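Local coordinates for ABC transporter, substrate binding protein (Polyamine) (Agrobacterium tumefaciens, PDB 4EUO) that binds gamma-aminobutyric acid (GABA) as a periplasmic solute-binding protein, probably handing it to an ABC transporter for uptake, at residues W218-T223 / S288-D293; G71-L76 / S227-K232. One frame throughout, in Å; residues are numbered along the deposited sequence.

Interaction 1 of 2, residues W218-T223 / S288-D293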
ATOM      1  N   TRP A 218     -11.480 -10.893  -4.629  1.00  9.68           N
ATOM      2  CA  TRP A 218     -11.677  -9.851  -3.622  1.00 10.11           C
ATOM      3  C   TRP A 218     -12.333 -10.410  -2.355  1.00 10.60           C
ATOM      4  O   TRP A 218     -12.727  -9.617  -1.476  1.00  9.68           O
ATOM      5  CB  TRP A 218     -12.548  -8.736  -4.197  1.00 10.19           C
ATOM      6  CG  TRP A 218     -11.872  -7.984  -5.301  1.00 10.56           C
ATOM      7  CD1 TRP A 218     -11.907  -8.267  -6.643  1.00 13.35           C
ATOM      8  CD2 TRP A 218     -11.136  -6.767  -5.165  1.00 10.09           C
ATOM      9  NE1 TRP A 218     -11.217  -7.304  -7.344  1.00 12.43           N
ATOM     10  CE2 TRP A 218     -10.745  -6.361  -6.461  1.00 12.10           C
ATOM     11  CE3 TRP A 218     -10.801  -5.951  -4.070  1.00 10.16           C
ATOM     12  CZ2 TRP A 218     -10.013  -5.195  -6.683  1.00 11.09           C
ATOM     13  CZ3 TRP A 218     -10.088  -4.796  -4.293  1.00 10.79           C
ATOM     14  CH2 TRP A 218      -9.673  -4.445  -5.579  1.00 10.92           C
ATOM     15  N   ALA A 219     -12.412 -11.751  -2.223  1.00  9.05           N
ATOM     16  CA  ALA A 219     -13.044 -12.326  -1.036  1.00  9.91           C
ATOM     17  C   ALA A 219     -12.217 -12.020   0.222  1.00 11.15           C
ATOM     18  O   ALA A 219     -11.063 -12.415   0.337  1.00 10.07           O
ATOM     19  CB  ALA A 219     -13.221 -13.836  -1.211  1.00 11.19           C
ATOM     20  N   GLN A 220     -12.844 -11.348   1.189  1.00  9.61           N
ATOM     21  CA  GLN A 220     -12.186 -10.882   2.423  1.00  9.22           C
ATOM     22  C   GLN A 220     -10.954 -10.009   2.086  1.00  9.79           C
ATOM     23  O   GLN A 220      -9.961 -10.040   2.795  1.00  9.43           O
ATOM     24  CB  GLN A 220     -11.813 -12.000   3.400  1.00  9.46           C
ATOM     25  CG  GLN A 220     -13.028 -12.813   3.872  1.00 10.47           C
ATOM     26  CD  GLN A 220     -12.543 -13.906   4.774  1.00 11.44           C
ATOM     27  OE1 GLN A 220     -11.716 -14.737   4.422  1.00 11.35           O
ATOM     28  NE2 GLN A 220     -13.010 -13.895   6.019  1.00 13.21           N
ATOM     29  N   ASN A 221     -11.025  -9.240   1.008  1.00  8.84           N
ATOM     30  CA  ASN A 221      -9.875  -8.372   0.641  1.00  8.24           C
ATOM     31  C   ASN A 221      -9.572  -7.481   1.841  1.00  8.91           C
ATOM     32  O   ASN A 221     -10.493  -7.045   2.532  1.00  9.07           O
ATOM     33  CB  ASN A 221     -10.166  -7.598  -0.621  1.00  8.86           C
ATOM     34  CG  ASN A 221     -11.215  -6.528  -0.490  1.00  8.81           C
ATOM     35  OD1 ASN A 221     -10.908  -5.356  -0.221  1.00  9.24           O
ATOM     36  ND2 ASN A 221     -12.498  -6.884  -0.771  1.00 10.36           N
ATOM     37  N   ILE A 222      -8.282  -7.206   2.086  1.00  8.72           N
ATOM     38  CA  ILE A 222      -7.863  -6.497   3.285  1.00  7.57           C
ATOM     39  C   ILE A 222      -7.457  -5.093   2.903  1.00  8.69           C
ATOM     40  O   ILE A 222      -6.470  -4.906   2.170  1.00  8.47           O
ATOM     41  CB  ILE A 222      -6.734  -7.263   3.963  1.00  8.39           C
ATOM     42  CG1 ILE A 222      -7.179  -8.687   4.358  1.00  8.37           C
ATOM     43  CG2 ILE A 222      -6.200  -6.464   5.184  1.00 10.75           C
ATOM     44  CD1 ILE A 222      -5.963  -9.580   4.648  1.00  9.82           C
ATOM     45  N   THR A 223      -8.189  -4.088   3.402  1.00  8.44           N
ATOM     46  CA  THR A 223      -7.904  -2.704   3.026  1.00  8.28           C
ATOM     47  C   THR A 223      -6.904  -2.037   3.928  1.00  9.73           C
ATOM     48  O   THR A 223      -6.741  -2.389   5.109  1.00  9.07           O
ATOM     49  CB  THR A 223      -9.169  -1.831   3.035  1.00 10.43           C
ATOM     50  OG1 THR A 223      -9.665  -1.742   4.368  1.00 11.62           O
ATOM     51  CG2 THR A 223     -10.241  -2.379   2.170  1.00 11.07           C
ATOM     52  N   SER A 288     -17.450  -8.666   0.708  1.00 15.09           N
ATOM     53  CA  SER A 288     -16.736  -9.425   1.719  1.00 13.95           C
ATOM     54  C   SER A 288     -15.385  -8.743   1.790  1.00 13.90           C
ATOM     55  O   SER A 288     -14.507  -8.981   0.962  1.00 13.35           O
ATOM     56  CB  SER A 288     -16.569 -10.868   1.268  1.00 16.34           C
ATOM     57  OG  SER A 288     -15.810 -11.565   2.234  1.00 17.46           O
ATOM     58  N   GLN A 289     -15.242  -7.861   2.766  1.00 10.90           N
ATOM     59  CA  GLN A 289     -14.037  -7.042   2.908  1.00 10.41           C
ATOM     60  C   GLN A 289     -13.662  -6.933   4.382  1.00 13.31           C
ATOM     61  O   GLN A 289     -14.531  -6.884   5.270  1.00 12.78           O
ATOM     62  CB  GLN A 289     -14.330  -5.649   2.335  1.00 10.93           C
ATOM     63  CG  GLN A 289     -13.124  -4.696   2.300  1.00 11.90           C
ATOM     64  CD  GLN A 289     -13.445  -3.469   1.534  1.00 13.30           C
ATOM     65  OE1 GLN A 289     -14.249  -2.637   1.975  1.00 13.86           O
ATOM     66  NE2 GLN A 289     -12.816  -3.275   0.386  1.00 12.28           N
ATOM     67  N   VAL A 290     -12.352  -6.842   4.634  1.00 10.37           N
ATOM     68  CA  VAL A 290     -11.777  -6.709   5.985  1.00  9.90           C
ATOM     69  C   VAL A 290     -10.976  -5.411   6.000  1.00 11.33           C
ATOM     70  O   VAL A 290     -10.247  -5.136   5.047  1.00 12.34           O
ATOM     71  CB  VAL A 290     -10.884  -7.942   6.255  1.00 12.79           C
ATOM     72  CG1 VAL A 290     -10.148  -7.815   7.588  1.00 13.84           C
ATOM     73  CG2 VAL A 290     -11.709  -9.231   6.231  1.00 13.42           C
ATOM     74  N   ASN A 291     -11.071  -4.609   7.049  1.00 11.59           N
ATOM     75  CA  ASN A 291     -10.338  -3.369   7.099  1.00 11.02           C
ATOM     76  C   ASN A 291      -9.176  -3.505   8.053  1.00 11.67           C
ATOM     77  O   ASN A 291      -9.396  -3.681   9.247  1.00 12.18           O
ATOM     78  CB  ASN A 291     -11.287  -2.240   7.532  1.00 12.51           C
ATOM     79  CG  ASN A 291     -12.503  -2.158   6.637  1.00 23.79           C
ATOM     80  OD1 ASN A 291     -13.644  -2.316   7.089  1.00 27.25           O
ATOM     81  ND2 ASN A 291     -12.304  -1.958   5.347  1.00 16.00           N
ATOM     82  N   ALA A 292      -7.936  -3.451   7.563  1.00  9.85           N
ATOM     83  CA  ALA A 292      -6.808  -3.493   8.469  1.00  9.71           C
ATOM     84  C   ALA A 292      -6.792  -2.236   9.313  1.00 11.33           C
ATOM     85  O   ALA A 292      -7.207  -1.152   8.867  1.00 11.91           O
ATOM     86  CB  ALA A 292      -5.490  -3.652   7.710  1.00 10.81           C
ATOM     87  N   ASP A 293      -6.311  -2.385  10.541  1.00  9.97           N
ATOM     88  CA  ASP A 293      -6.298  -1.249  11.475  1.00  9.81           C
ATOM     89  C   ASP A 293      -4.888  -0.702  11.561  1.00 11.50           C
ATOM     90  O   ASP A 293      -4.015  -1.241  12.259  1.00 10.50           O
ATOM     91  CB  ASP A 293      -6.796  -1.698  12.849  1.00 11.42           C
ATOM     92  CG  ASP A 293      -6.974  -0.557  13.828  1.00 13.17           C
ATOM     93  OD1 ASP A 293      -6.363   0.507  13.622  1.00 11.69           O
ATOM     94  OD2 ASP A 293      -7.783  -0.719  14.766  1.00 14.90           O
TER
HETATM   95  O   HOH W   1     -15.738  -8.693  -1.686  1.00 16.90           O
HETATM   96  O   HOH W   2      -8.454  -0.271   6.433  1.00 18.85           O
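Asn221 and Gln289 meet amide to amide on one face of a parallel strand pair. NE2 of Gln289 donates to OD1 of Asn221 (2.9 Å, 168° at the hydrogen), arriving in the carbonyl plane on a lone pair although the two amide planes are turned 75° apart. The CG of Asn221 sits between its backbone N and carbonyl carbon (chi1 69°), and its ND2 reaches back within the same segment to Trp218 O at 2.8 Å, an oxygen that lies in the plane of the Asn221 amide. On the same face, Thr223 crosses Gln289 at about a right angle and sets CG2 3.3 Å from Gln289 NE2. Its OG1 accepts a nearly straight bond from Asn291 ND2 at 2.8 Å, the two side chains lying side by side. On the other face, Ile222 CG2 touches Ala292 CB at 3.8 Å.

Beneath these side chains, Val290 N bonds to Asn221 O and Val290 O receives Thr223 N, so Val290 grips the neighbouring strand on both sides of Ile222; Ala292 N to Thr223 O extends the pairing. A type II turn from Trp218 to Asn221 leads into the strand, and Ser288 OG accepts from Gln220 N (3.2 Å). Water joins Trp218 O to Ser288 N, and a second water links Thr223 OG1 with Ala292 O.

Farther out, Leu148 of helix 142-149 covers Ile222 and Val290. Ser102 OG also bonds to Asn221 OD1, Gln285 O takes a bond from Asn221 ND2, and Pro282 O one from Gln289 NE2. The buried amide of Asn221 thus has two partners on its oxygen and two on its nitrogen, which fixes its rotation and ties turn, strand 96-107 and strand 289-291 together through neutral hydrogen bonds.

Interaction 2 of 2, residues G71-L76 / S227-K232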
ATOM      1  N   GLY A  71      10.334  11.990  15.465  1.00 21.99           N
ATOM      2  CA  GLY A  71      11.135  13.082  14.924  1.00 20.96           C
ATOM      3  C   GLY A  71      11.541  12.883  13.476  1.00 21.45           C
ATOM      4  O   GLY A  71      12.505  13.493  13.015  1.00 20.79           O
ATOM      5  N   LEU A  72      10.820  12.002  12.732  1.00 14.79           N
ATOM      6  CA  LEU A  72      11.195  11.711  11.355  1.00 12.93           C
ATOM      7  C   LEU A  72      10.578  12.614  10.322  1.00 12.50           C
ATOM      8  O   LEU A  72      11.071  12.668   9.195  1.00 12.78           O
ATOM      9  CB  LEU A  72      10.838  10.247  11.041  1.00 12.96           C
ATOM     10  CG  LEU A  72      11.668   9.207  11.804  1.00 14.67           C
ATOM     11  CD1 LEU A  72      10.930   7.859  11.875  1.00 16.07           C
ATOM     12  CD2 LEU A  72      13.032   9.020  11.167  1.00 18.35           C
ATOM     13  N   LEU A  73       9.479  13.292  10.679  1.00 13.19           N
ATOM     14  CA  LEU A  73       8.645  14.038   9.770  1.00 11.95           C
ATOM     15  C   LEU A  73       8.404  15.480  10.129  1.00 12.71           C
ATOM     16  O   LEU A  73       8.276  15.792  11.313  1.00 15.82           O
ATOM     17  CB  LEU A  73       7.246  13.344   9.644  1.00 11.95           C
ATOM     18  CG  LEU A  73       7.275  11.845   9.274  1.00 12.12           C
ATOM     19  CD1 LEU A  73       5.829  11.294   9.202  1.00 12.57           C
ATOM     20  CD2 LEU A  73       7.989  11.601   7.928  1.00 13.19           C
ATOM     21  N   GLU A  74       8.181  16.307   9.116  1.00 12.49           N
ATOM     22  CA  GLU A  74       7.737  17.668   9.344  1.00 13.56           C
ATOM     23  C   GLU A  74       6.261  17.608   9.642  1.00 16.94           C
ATOM     24  O   GLU A  74       5.515  16.815   9.026  1.00 14.77           O
ATOM     25  CB  GLU A  74       7.877  18.484   8.065  1.00 14.23           C
ATOM     26  CG  GLU A  74       9.312  18.738   7.620  1.00 14.81           C
ATOM     27  CD  GLU A  74      10.151  19.660   8.486  1.00 18.13           C
ATOM     28  OE1 GLU A  74       9.604  20.305   9.409  1.00 18.26           O
ATOM     29  OE2 GLU A  74      11.382  19.687   8.260  1.00 17.11           O
ATOM     30  N   LYS A  75       5.785  18.504  10.539  1.00 15.84           N
ATOM     31  CA  LYS A  75       4.357  18.626  10.744  1.00 14.95           C
ATOM     32  C   LYS A  75       3.834  19.227   9.452  1.00 15.57           C
ATOM     33  O   LYS A  75       4.479  20.104   8.846  1.00 17.24           O
ATOM     34  CB  LYS A  75       4.054  19.575  11.924  1.00 17.43           C
ATOM     35  CG  LYS A  75       4.123  18.874  13.267  1.00 24.63           C
ATOM     36  CD  LYS A  75       3.689  19.778  14.415  1.00 32.50           C
ATOM     37  CE  LYS A  75       3.828  19.115  15.764  1.00 50.15           C
ATOM     38  NZ  LYS A  75       2.720  18.160  16.032  1.00 63.81           N
ATOM     39  N   LEU A  76       2.690  18.740   8.970  1.00 14.27           N
ATOM     40  CA  LEU A  76       2.161  19.286   7.729  1.00 13.08           C
ATOM     41  C   LEU A  76       1.555  20.686   7.942  1.00 16.88           C
ATOM     42  O   LEU A  76       1.013  20.975   9.016  1.00 17.55           O
ATOM     43  CB  LEU A  76       1.116  18.356   7.084  1.00 13.42           C
ATOM     44  CG  LEU A  76       1.629  16.989   6.595  1.00 15.47           C
ATOM     45  CD1 LEU A  76       0.550  16.308   5.778  1.00 15.55           C
ATOM     46  CD2 LEU A  76       2.904  17.099   5.743  1.00 15.77           C
ATOM     47  N   SER A 227       0.039   7.022   2.700  1.00  8.27           N
ATOM     48  CA  SER A 227       0.021   8.408   3.109  1.00  8.21           C
ATOM     49  C   SER A 227       1.125   9.160   2.415  1.00  9.88           C
ATOM     50  O   SER A 227       2.119   8.566   1.990  1.00  9.31           O
ATOM     51  CB  SER A 227       0.292   8.495   4.602  1.00 10.95           C
ATOM     52  OG  SER A 227      -0.644   7.708   5.321  1.00 10.70           O
ATOM     53  N   LEU A 228       0.975  10.491   2.372  1.00  9.39           N
ATOM     54  CA  LEU A 228       2.067  11.379   1.924  1.00  9.81           C
ATOM     55  C   LEU A 228       2.607  12.079   3.149  1.00 10.98           C
ATOM     56  O   LEU A 228       1.849  12.574   3.991  1.00 10.33           O
ATOM     57  CB  LEU A 228       1.593  12.413   0.912  1.00  9.76           C
ATOM     58  CG  LEU A 228       1.023  11.833  -0.363  1.00 11.03           C
ATOM     59  CD1 LEU A 228       0.593  12.940  -1.304  1.00 12.18           C
ATOM     60  CD2 LEU A 228       2.026  10.884  -1.086  1.00 10.49           C
ATOM     61  N   VAL A 229       3.957  12.050   3.275  1.00  9.57           N
ATOM     62  CA  VAL A 229       4.684  12.669   4.373  1.00  9.25           C
ATOM     63  C   VAL A 229       5.864  13.450   3.842  1.00  9.77           C
ATOM     64  O   VAL A 229       6.271  13.281   2.687  1.00 10.13           O
ATOM     65  CB  VAL A 229       5.139  11.621   5.406  1.00 10.57           C
ATOM     66  CG1 VAL A 229       3.943  10.882   5.985  1.00 10.50           C
ATOM     67  CG2 VAL A 229       6.139  10.622   4.814  1.00 11.34           C
ATOM     68  N   VAL A 230       6.398  14.310   4.723  1.00 10.39           N
ATOM     69  CA  VAL A 230       7.534  15.164   4.388  1.00  9.80           C
ATOM     70  C   VAL A 230       8.636  14.901   5.386  1.00 10.92           C
ATOM     71  O   VAL A 230       8.481  15.207   6.558  1.00 11.56           O
ATOM     72  CB  VAL A 230       7.091  16.639   4.440  1.00 11.50           C
ATOM     73  CG1 VAL A 230       8.289  17.556   4.153  1.00 12.19           C
ATOM     74  CG2 VAL A 230       5.971  16.914   3.455  1.00 12.58           C
ATOM     75  N   PRO A 231       9.755  14.299   4.957  1.00 10.75           N
ATOM     76  CA  PRO A 231      10.822  14.015   5.933  1.00  9.95           C
ATOM     77  C   PRO A 231      11.366  15.266   6.627  1.00 12.11           C
ATOM     78  O   PRO A 231      11.555  16.296   5.967  1.00 12.72           O
ATOM     79  CB  PRO A 231      11.895  13.313   5.105  1.00 10.83           C
ATOM     80  CG  PRO A 231      11.126  12.697   3.970  1.00 12.89           C
ATOM     81  CD  PRO A 231      10.064  13.739   3.640  1.00 10.70           C
ATOM     82  N   LYS A 232      11.641  15.153   7.917  1.00 11.42           N
ATOM     83  CA  LYS A 232      12.164  16.256   8.722  1.00 11.50           C
ATOM     84  C   LYS A 232      13.540  16.681   8.203  1.00 13.12           C
ATOM     85  O   LYS A 232      14.482  15.883   8.176  1.00 13.14           O
ATOM     86  CB  LYS A 232      12.277  15.797  10.170  1.00 13.70           C
ATOM     87  CG  LYS A 232      12.659  16.972  11.110  1.00 19.42           C
ATOM     88  CD  LYS A 232      12.178  16.779  12.532  1.00 33.83           C
ATOM     89  CE  LYS A 232      12.218  18.064  13.330  1.00 51.23           C
ATOM     90  NZ  LYS A 232      11.052  18.941  13.035  1.00 66.62           N
TER
HETATM   91  O   HOH W   3       5.244  14.776   7.225  1.00 12.02           O
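Leu73 crosses Val229 obliquely, its two branches meeting the two valine methyls: CD1 lies 3.8 Å from Val229 CG1, and CD2 stands 3.8 Å from Val229 CG2. Leu73's bond from the backbone to CB starts away from the strand; chi1 (-53°) sets CG anti to the carbonyl carbon, and the two methyls beyond it end against Val229. Leu76 touches the next valine: its CD2 meets Val230 CG2 at 3.8 Å, again obliquely. The other methyl of Val230, CG1, rests against CG of Glu74, so this valine is held between an aliphatic side chain and the stem of an acid.

Glu74 and Lys232 cross at about a right angle. A bend at chi2 (-69°) carries the CD of Glu74 over the backbone of Lys232, and OE2 comes to 3.5 Å from Lys232 CA. The carboxylate is held from farther along the chain: OE2 takes Gly233 N, and OE1 forms a salt bridge with Lys237 NZ. Lys232 NZ lies 4.1 Å from Glu74 OE1, too far for a salt bridge but probably adding some electrostatic attraction. The stem of Lys232 runs instead past the carbonyl of Gly71, with CD 3.3 Å from Gly71 O.

Two backbone hydrogen bonds join the segments. Glu74 N donates to Val230 O (2.8 Å), and Lys232 N to Leu72 O. Val230 N donates to a water that also lies close to Glu74 O.

Helix 237-247 packs on Leu76 and Val230. Gly71, at positive phi, is the C-prime residue of a Schellman motif closing helix 61-67; in this class D periplasmic binding protein, that helix ending is followed by a single-bridge pairing, Leu73 with Pro231, at the run-out of strand 215-229.

In the fold
Both contacts draw on strand 215-229, which runs from interaction 1, where strand 289-291 pairs alongside it, to interaction 2, where its end meets the segment after helix 61-67. Their centres are 28 Å apart, on opposite sides of the centre of the chain, and no touch joins them beyond the shared strand. Asp226 of the GABA pocket sits between the two stretches of this strand. The side chains of Thr223 in interaction 1 and Leu228 in interaction 2 are each about 11 Å from the bound GABA, so neither contact forms the pocket itself. Strand 215-229 also pairs with strands 56-60 and 96-107, consistent with a strand that passes between the two lobes of a periplasmic binding protein.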